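Local coordinates for 4-amino-4-deoxychorismate lyase (Legionella pneumophila, PDB 3LUL), which belongs to the class IV aminotransferase family and, as a two-subunit assembly, carries a covalently bound pyridoxal phosphate cofactor, at residues B[144-147]-B[148-151]; B[258-261]-B[262-266]. One frame throughout, in Å; residues are numbered along the deposited sequence.

Contact 1: B[144-147]-B[148-151]; sequences NYLE and AIIA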
ATOM      1  N   ASN B 144       2.987  -2.982   0.030  1.00  9.04           N
ATOM      2  CA  ASN B 144       1.691  -2.284   0.170  1.00  9.42           C
ATOM      3  C   ASN B 144       0.522  -3.232  -0.214  1.00 11.88           C
ATOM      4  O   ASN B 144      -0.185  -3.002  -1.202  1.00 12.75           O
ATOM      5  CB  ASN B 144       1.652  -0.999  -0.693  1.00 11.28           C
ATOM      6  CG  ASN B 144       2.710   0.015  -0.301  1.00 13.40           C
ATOM      7  OD1 ASN B 144       2.395   1.101   0.190  1.00 12.03           O
ATOM      8  ND2 ASN B 144       3.979  -0.320  -0.550  1.00 11.16           N
ATOM      9  N   TYR B 145       0.361  -4.322   0.545  1.00  8.76           N
ATOM     10  CA  TYR B 145      -0.616  -5.358   0.190  1.00 10.02           C
ATOM     11  C   TYR B 145      -1.937  -5.290   0.945  1.00  9.74           C
ATOM     12  O   TYR B 145      -2.728  -6.231   0.866  1.00 10.34           O
ATOM     13  CB  TYR B 145       0.025  -6.775   0.260  1.00 12.10           C
ATOM     14  CG  TYR B 145       0.574  -7.202  -1.133  1.00 15.97           C
ATOM     15  CD1 TYR B 145       1.368  -6.331  -1.874  1.00 20.73           C
ATOM     16  CD2 TYR B 145       0.272  -8.443  -1.699  1.00 19.46           C
ATOM     17  CE1 TYR B 145       1.889  -6.676  -3.165  1.00 23.89           C
ATOM     18  CE2 TYR B 145       0.781  -8.812  -2.991  1.00 22.28           C
ATOM     19  CZ  TYR B 145       1.587  -7.916  -3.714  1.00 22.68           C
ATOM     20  OH  TYR B 145       2.096  -8.195  -4.975  1.00 22.70           O
ATOM     21  N   LEU B 146      -2.221  -4.203   1.670  1.00  6.93           N
ATOM     22  CA  LEU B 146      -3.505  -4.137   2.374  1.00  7.60           C
ATOM     23  C   LEU B 146      -4.715  -4.316   1.462  1.00  6.88           C
ATOM     24  O   LEU B 146      -5.702  -4.979   1.850  1.00  8.04           O
ATOM     25  CB  LEU B 146      -3.637  -2.855   3.191  1.00  6.58           C
ATOM     26  CG  LEU B 146      -4.817  -2.724   4.147  1.00  7.38           C
ATOM     27  CD1 LEU B 146      -5.028  -3.930   5.124  1.00 10.73           C
ATOM     28  CD2 LEU B 146      -4.689  -1.387   4.929  1.00 10.48           C
ATOM     29  N   GLU B 147      -4.635  -3.728   0.260  1.00  7.18           N
ATOM     30  CA  GLU B 147      -5.705  -3.857  -0.713  1.00  9.63           C
ATOM     31  C   GLU B 147      -6.011  -5.338  -0.992  1.00 10.96           C
ATOM     32  O   GLU B 147      -7.193  -5.759  -1.017  1.00 10.16           O
ATOM     33  CB  GLU B 147      -5.362  -3.123  -1.997  1.00 11.71           C
ATOM     34  CG  GLU B 147      -6.510  -3.096  -2.975  1.00 11.89           C
ATOM     35  CD  GLU B 147      -6.155  -2.465  -4.310  1.00 10.51           C
ATOM     36  OE1 GLU B 147      -5.333  -1.519  -4.368  1.00 12.28           O
ATOM     37  OE2 GLU B 147      -6.776  -2.914  -5.285  1.00 12.33           O
ATOM     38  N   ALA B 148      -4.937  -6.102  -1.207  1.00 13.22           N
ATOM     39  CA  ALA B 148      -5.007  -7.531  -1.438  1.00 12.16           C
ATOM     40  C   ALA B 148      -5.566  -8.271  -0.238  1.00 10.93           C
ATOM     41  O   ALA B 148      -6.373  -9.180  -0.386  1.00 10.37           O
ATOM     42  CB  ALA B 148      -3.631  -8.105  -1.822  1.00 11.46           C
ATOM     43  N   ILE B 149      -5.129  -7.890   0.942  1.00  9.72           N
ATOM     44  CA  ILE B 149      -5.633  -8.484   2.187  1.00  9.37           C
ATOM     45  C   ILE B 149      -7.137  -8.277   2.323  1.00  9.63           C
ATOM     46  O   ILE B 149      -7.874  -9.228   2.580  1.00 11.47           O
ATOM     47  CB  ILE B 149      -4.887  -7.904   3.443  1.00  8.72           C
ATOM     48  CG1 ILE B 149      -3.430  -8.380   3.438  1.00  8.33           C
ATOM     49  CG2 ILE B 149      -5.601  -8.333   4.749  1.00  7.63           C
ATOM     50  CD1 ILE B 149      -2.551  -7.638   4.431  1.00 10.79           C
ATOM     51  N   ILE B 150      -7.597  -7.048   2.139  1.00  8.98           N
ATOM     52  CA  ILE B 150      -9.033  -6.744   2.254  1.00 10.86           C
ATOM     53  C   ILE B 150      -9.851  -7.585   1.222  1.00 10.52           C
ATOM     54  O   ILE B 150     -10.856  -8.205   1.569  1.00 12.74           O
ATOM     55  CB  ILE B 150      -9.286  -5.220   2.085  1.00  8.68           C
ATOM     56  CG1 ILE B 150      -8.642  -4.422   3.255  1.00  9.13           C
ATOM     57  CG2 ILE B 150     -10.819  -4.923   1.954  1.00 11.03           C
ATOM     58  CD1 ILE B 150      -8.683  -2.910   3.036  1.00  6.78           C
ATOM     59  N   ALA B 151      -9.382  -7.597  -0.025  1.00  9.38           N
ATOM     60  CA  ALA B 151     -10.020  -8.322  -1.119  1.00 10.36           C
ATOM     61  C   ALA B 151     -10.068  -9.825  -0.817  1.00 10.90           C
ATOM     62  O   ALA B 151     -11.113 -10.472  -0.955  1.00 11.44           O
ATOM     63  CB  ALA B 151      -9.287  -8.033  -2.409  1.00  9.26           C
TER
HETATM   64  O   HOH W   1      -2.471  -4.668  -2.604  1.00 17.59           O
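The carbonyl oxygen of Leu146 takes the shortest backbone bond here, Ile150 N standing 2.8 Å from Leu146 O with an N-H...O angle of 169°. Ile149 N bonds in the same way to Tyr145 O at 2.9 Å, and Ala151 N to Glu147 O at 3.0 Å, so the first turn of helix 146-157 is already regular. Tyr145 is its N-cap residue. A water bridges the residue before the N-cap to the first turn, donating to Asn144 O and accepting from Ala148 N, 3.2 Å from Ala148 N. Leu146 and Ile150 meet four residues apart on one flank of the helix. Leu146 holds CG anti to its N (chi1 -171°), which brings its branch point back within 4.0 Å of Ile150 CD1, and the two chains pass at a slant. Ile150 sets CG1 beside its own N (chi1 -65°), where it also lies over Leu146 O. On another flank Ala148 CB comes to 3.9 Å from Tyr145 CD2, its single methyl fitting between the Tyr145 ring, Thr176 and Leu99 of the second subunit. The Tyr145 hydroxyl bonds to O3 of the modified lysine at position 141, which carries the cofactor. Glu147 is buried and extended, its carboxylate taken up by a salt bridge to Arg131 and hydrogen bonds from Trp129 and Tyr138, a set that would probably favour the charged form. Leu146 N donates to Asn144 OD1 of the second subunit, and Asn144 OD1 accepts from Leu146 N of that subunit in return, so the helix start lies at the dimer interface. Farther along, Ala151 rests on Ile127 of strand 122-131 and on Ala163 and Phe165 of strand 162-167, its short side chain consistent with a close approach to this parallel strand pair.

Contact 2: B[258-261]-B[262-266]; sequences PIID and KLIFL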
ATOM      1  N   PRO B 258      -5.616 -31.000 -21.007  1.00 11.33           N
ATOM      2  CA  PRO B 258      -4.273 -31.525 -21.312  1.00 11.54           C
ATOM      3  C   PRO B 258      -3.169 -30.467 -21.357  1.00  8.36           C
ATOM      4  O   PRO B 258      -2.007 -30.752 -21.007  1.00  6.17           O
ATOM      5  CB  PRO B 258      -4.440 -32.218 -22.682  1.00 11.88           C
ATOM      6  CG  PRO B 258      -5.868 -32.132 -23.039  1.00 14.66           C
ATOM      7  CD  PRO B 258      -6.628 -31.354 -22.029  1.00 12.60           C
ATOM      8  N   ILE B 259      -3.519 -29.245 -21.769  1.00  7.74           N
ATOM      9  CA  ILE B 259      -2.558 -28.152 -21.797  1.00  6.80           C
ATOM     10  C   ILE B 259      -2.043 -27.835 -20.398  1.00  9.36           C
ATOM     11  O   ILE B 259      -0.853 -27.649 -20.199  1.00  9.51           O
ATOM     12  CB  ILE B 259      -3.163 -26.901 -22.466  1.00  6.96           C
ATOM     13  CG1 ILE B 259      -3.355 -27.165 -23.980  1.00  8.61           C
ATOM     14  CG2 ILE B 259      -2.307 -25.618 -22.215  1.00 10.98           C
ATOM     15  CD1 ILE B 259      -3.932 -25.946 -24.788  1.00  9.68           C
ATOM     16  N   ILE B 260      -2.939 -27.868 -19.428  1.00  8.36           N
ATOM     17  CA  ILE B 260      -2.557 -27.630 -18.024  1.00 10.03           C
ATOM     18  C   ILE B 260      -1.603 -28.735 -17.535  1.00  7.79           C
ATOM     19  O   ILE B 260      -0.567 -28.430 -16.915  1.00 10.33           O
ATOM     20  CB  ILE B 260      -3.776 -27.505 -17.097  1.00 11.20           C
ATOM     21  CG1 ILE B 260      -4.630 -26.288 -17.522  1.00  8.44           C
ATOM     22  CG2 ILE B 260      -3.315 -27.381 -15.611  1.00 10.35           C
ATOM     23  CD1 ILE B 260      -5.958 -26.102 -16.749  1.00  9.27           C
ATOM     24  N   ASP B 261      -1.899 -29.999 -17.825  1.00  7.45           N
ATOM     25  CA  ASP B 261      -0.977 -31.069 -17.409  1.00  8.51           C
ATOM     26  C   ASP B 261       0.408 -30.954 -18.049  1.00  8.76           C
ATOM     27  O   ASP B 261       1.421 -31.157 -17.378  1.00  9.57           O
ATOM     28  CB  ASP B 261      -1.545 -32.461 -17.669  1.00  9.89           C
ATOM     29  CG  ASP B 261      -2.842 -32.696 -16.925  1.00 15.77           C
ATOM     30  OD1 ASP B 261      -2.880 -32.428 -15.715  1.00 19.03           O
ATOM     31  OD2 ASP B 261      -3.819 -33.127 -17.553  1.00 20.19           O
ATOM     32  N   LYS B 262       0.442 -30.593 -19.321  1.00  8.50           N
ATOM     33  CA  LYS B 262       1.705 -30.362 -20.013  1.00 10.87           C
ATOM     34  C   LYS B 262       2.501 -29.213 -19.364  1.00  9.32           C
ATOM     35  O   LYS B 262       3.697 -29.330 -19.133  1.00  7.85           O
ATOM     36  CB  LYS B 262       1.479 -30.051 -21.501  1.00  9.72           C
ATOM     37  CG  LYS B 262       2.802 -29.845 -22.236  1.00 15.88           C
ATOM     38  CD  LYS B 262       2.711 -29.996 -23.744  1.00 22.35           C
ATOM     39  CE  LYS B 262       4.115 -30.008 -24.362  1.00 18.40           C
ATOM     40  NZ  LYS B 262       4.115 -30.086 -25.840  1.00 24.00           N
ATOM     41  N   LEU B 263       1.841 -28.094 -19.105  1.00  8.73           N
ATOM     42  CA  LEU B 263       2.517 -26.948 -18.496  1.00  9.04           C
ATOM     43  C   LEU B 263       3.028 -27.247 -17.074  1.00  8.83           C
ATOM     44  O   LEU B 263       4.150 -26.868 -16.737  1.00  9.05           O
ATOM     45  CB  LEU B 263       1.626 -25.719 -18.546  1.00 10.98           C
ATOM     46  CG  LEU B 263       1.366 -25.212 -19.973  1.00 13.71           C
ATOM     47  CD1 LEU B 263       0.403 -24.055 -19.893  1.00 14.38           C
ATOM     48  CD2 LEU B 263       2.652 -24.822 -20.722  1.00 14.18           C
ATOM     49  N   ILE B 264       2.252 -27.979 -16.275  1.00  8.97           N
ATOM     50  CA  ILE B 264       2.719 -28.436 -14.958  1.00 10.24           C
ATOM     51  C   ILE B 264       4.000 -29.274 -15.091  1.00 12.18           C
ATOM     52  O   ILE B 264       5.004 -29.051 -14.360  1.00 10.95           O
ATOM     53  CB  ILE B 264       1.639 -29.263 -14.223  1.00 10.92           C
ATOM     54  CG1 ILE B 264       0.521 -28.332 -13.763  1.00 12.33           C
ATOM     55  CG2 ILE B 264       2.263 -30.051 -13.034  1.00 11.95           C
ATOM     56  CD1 ILE B 264      -0.702 -29.044 -13.249  1.00  8.10           C
ATOM     57  N   PHE B 265       3.994 -30.184 -16.054  1.00 11.87           N
ATOM     58  CA  PHE B 265       5.159 -31.015 -16.283  1.00 11.81           C
ATOM     59  C   PHE B 265       6.368 -30.160 -16.623  1.00 12.58           C
ATOM     60  O   PHE B 265       7.430 -30.316 -16.016  1.00 14.48           O
ATOM     61  CB  PHE B 265       4.908 -32.069 -17.374  1.00 13.67           C
ATOM     62  CG  PHE B 265       6.146 -32.886 -17.701  1.00 11.46           C
ATOM     63  CD1 PHE B 265       7.055 -32.435 -18.638  1.00 19.40           C
ATOM     64  CD2 PHE B 265       6.398 -34.086 -17.057  1.00 21.60           C
ATOM     65  CE1 PHE B 265       8.191 -33.165 -18.936  1.00 24.74           C
ATOM     66  CE2 PHE B 265       7.538 -34.826 -17.361  1.00 20.60           C
ATOM     67  CZ  PHE B 265       8.431 -34.354 -18.299  1.00 17.91           C
ATOM     68  N   LEU B 266       6.204 -29.234 -17.570  1.00 10.81           N
ATOM     69  CA  LEU B 266       7.324 -28.418 -18.027  1.00 13.58           C
ATOM     70  C   LEU B 266       7.891 -27.504 -16.924  1.00 15.96           C
ATOM     71  O   LEU B 266       9.113 -27.430 -16.735  1.00 15.23           O
ATOM     72  CB  LEU B 266       6.921 -27.615 -19.263  1.00 13.28           C
ATOM     73  CG  LEU B 266       6.641 -28.435 -20.520  1.00 15.08           C
ATOM     74  CD1 LEU B 266       6.049 -27.560 -21.601  1.00 13.30           C
ATOM     75  CD2 LEU B 266       7.926 -29.149 -20.977  1.00 16.95           C
TER
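The last helix of the fold, 258-269, begins at this contact, and its opening turns set aliphatic residues against the protein and leave a mixed outer side, with Asp261 and Lys262 but also Phe265. Pro258 suits a first turn because its N has no hydrogen to offer, while its carbonyl can still accept: Lys262 N lies 3.0 Å from Pro258 O. Three further i to i+4 bonds follow, Leu263 N to Ile259 O at 2.9 Å, Ile264 N to Ile260 O at 2.9 Å and the longer Phe265 N to Asp261 O at 3.1 Å. Ile259 and Leu263 run side by side and point the same way, meeting through Ile259 CG2 and Leu263 CD1 at 3.9 Å. The gamma branch of Leu263, placed beside its own N (chi1 -66°), brings Leu263 CG to 3.3 Å from Ile259 O. Ile260 and Ile264 repeat the pairing one residue on, but at a slant: Ile260 CG2 meets Ile264 CD1 at 3.9 Å. Here CG2 of Ile260 is anti to the backbone N and beside the carbonyl carbon, the direction from which the Ile264 chain arrives (Ile264 chi1 -72°). Beneath these pairs, Ile260 and Leu263 reach Ile242 and Phe234 of the adjoining strands, and Leu263 also meets Leu206 and Cys210 of helix 201-212. Asp261 turns outward and sends OD1 to a salt bridge with Arg244. The Lys262 side chain leads off toward His213 and Met215. The chemistry is thus broadly that of an amphipathic helix, though Phe265 shares the outer side: branched aliphatic chains give an apolar inner side that needs no polar partners, while the carboxylate of Asp261, close to the helix start, probably gains further from the amide dipoles pointing its way.

In the fold
Contact 1 closes well before contact 2 opens along the chain, and the two lie on opposite sides of its centre, their own centres 31 Å apart and their nearest atoms about 22 Å apart. Each is the beginning of a helix, 146-157 in the one case and the final helix 258-269 in the other, and both helices pack on the larger mixed sheet. Strand 122-131, met by the first, pairs in parallel with strand 241-248, met by the second, so the sheet connects them. Contact 1 adjoins the cofactor and the other subunit, whereas contact 2 lies over strands 232-237 and 241-248, and no other chain of the assembly touches it.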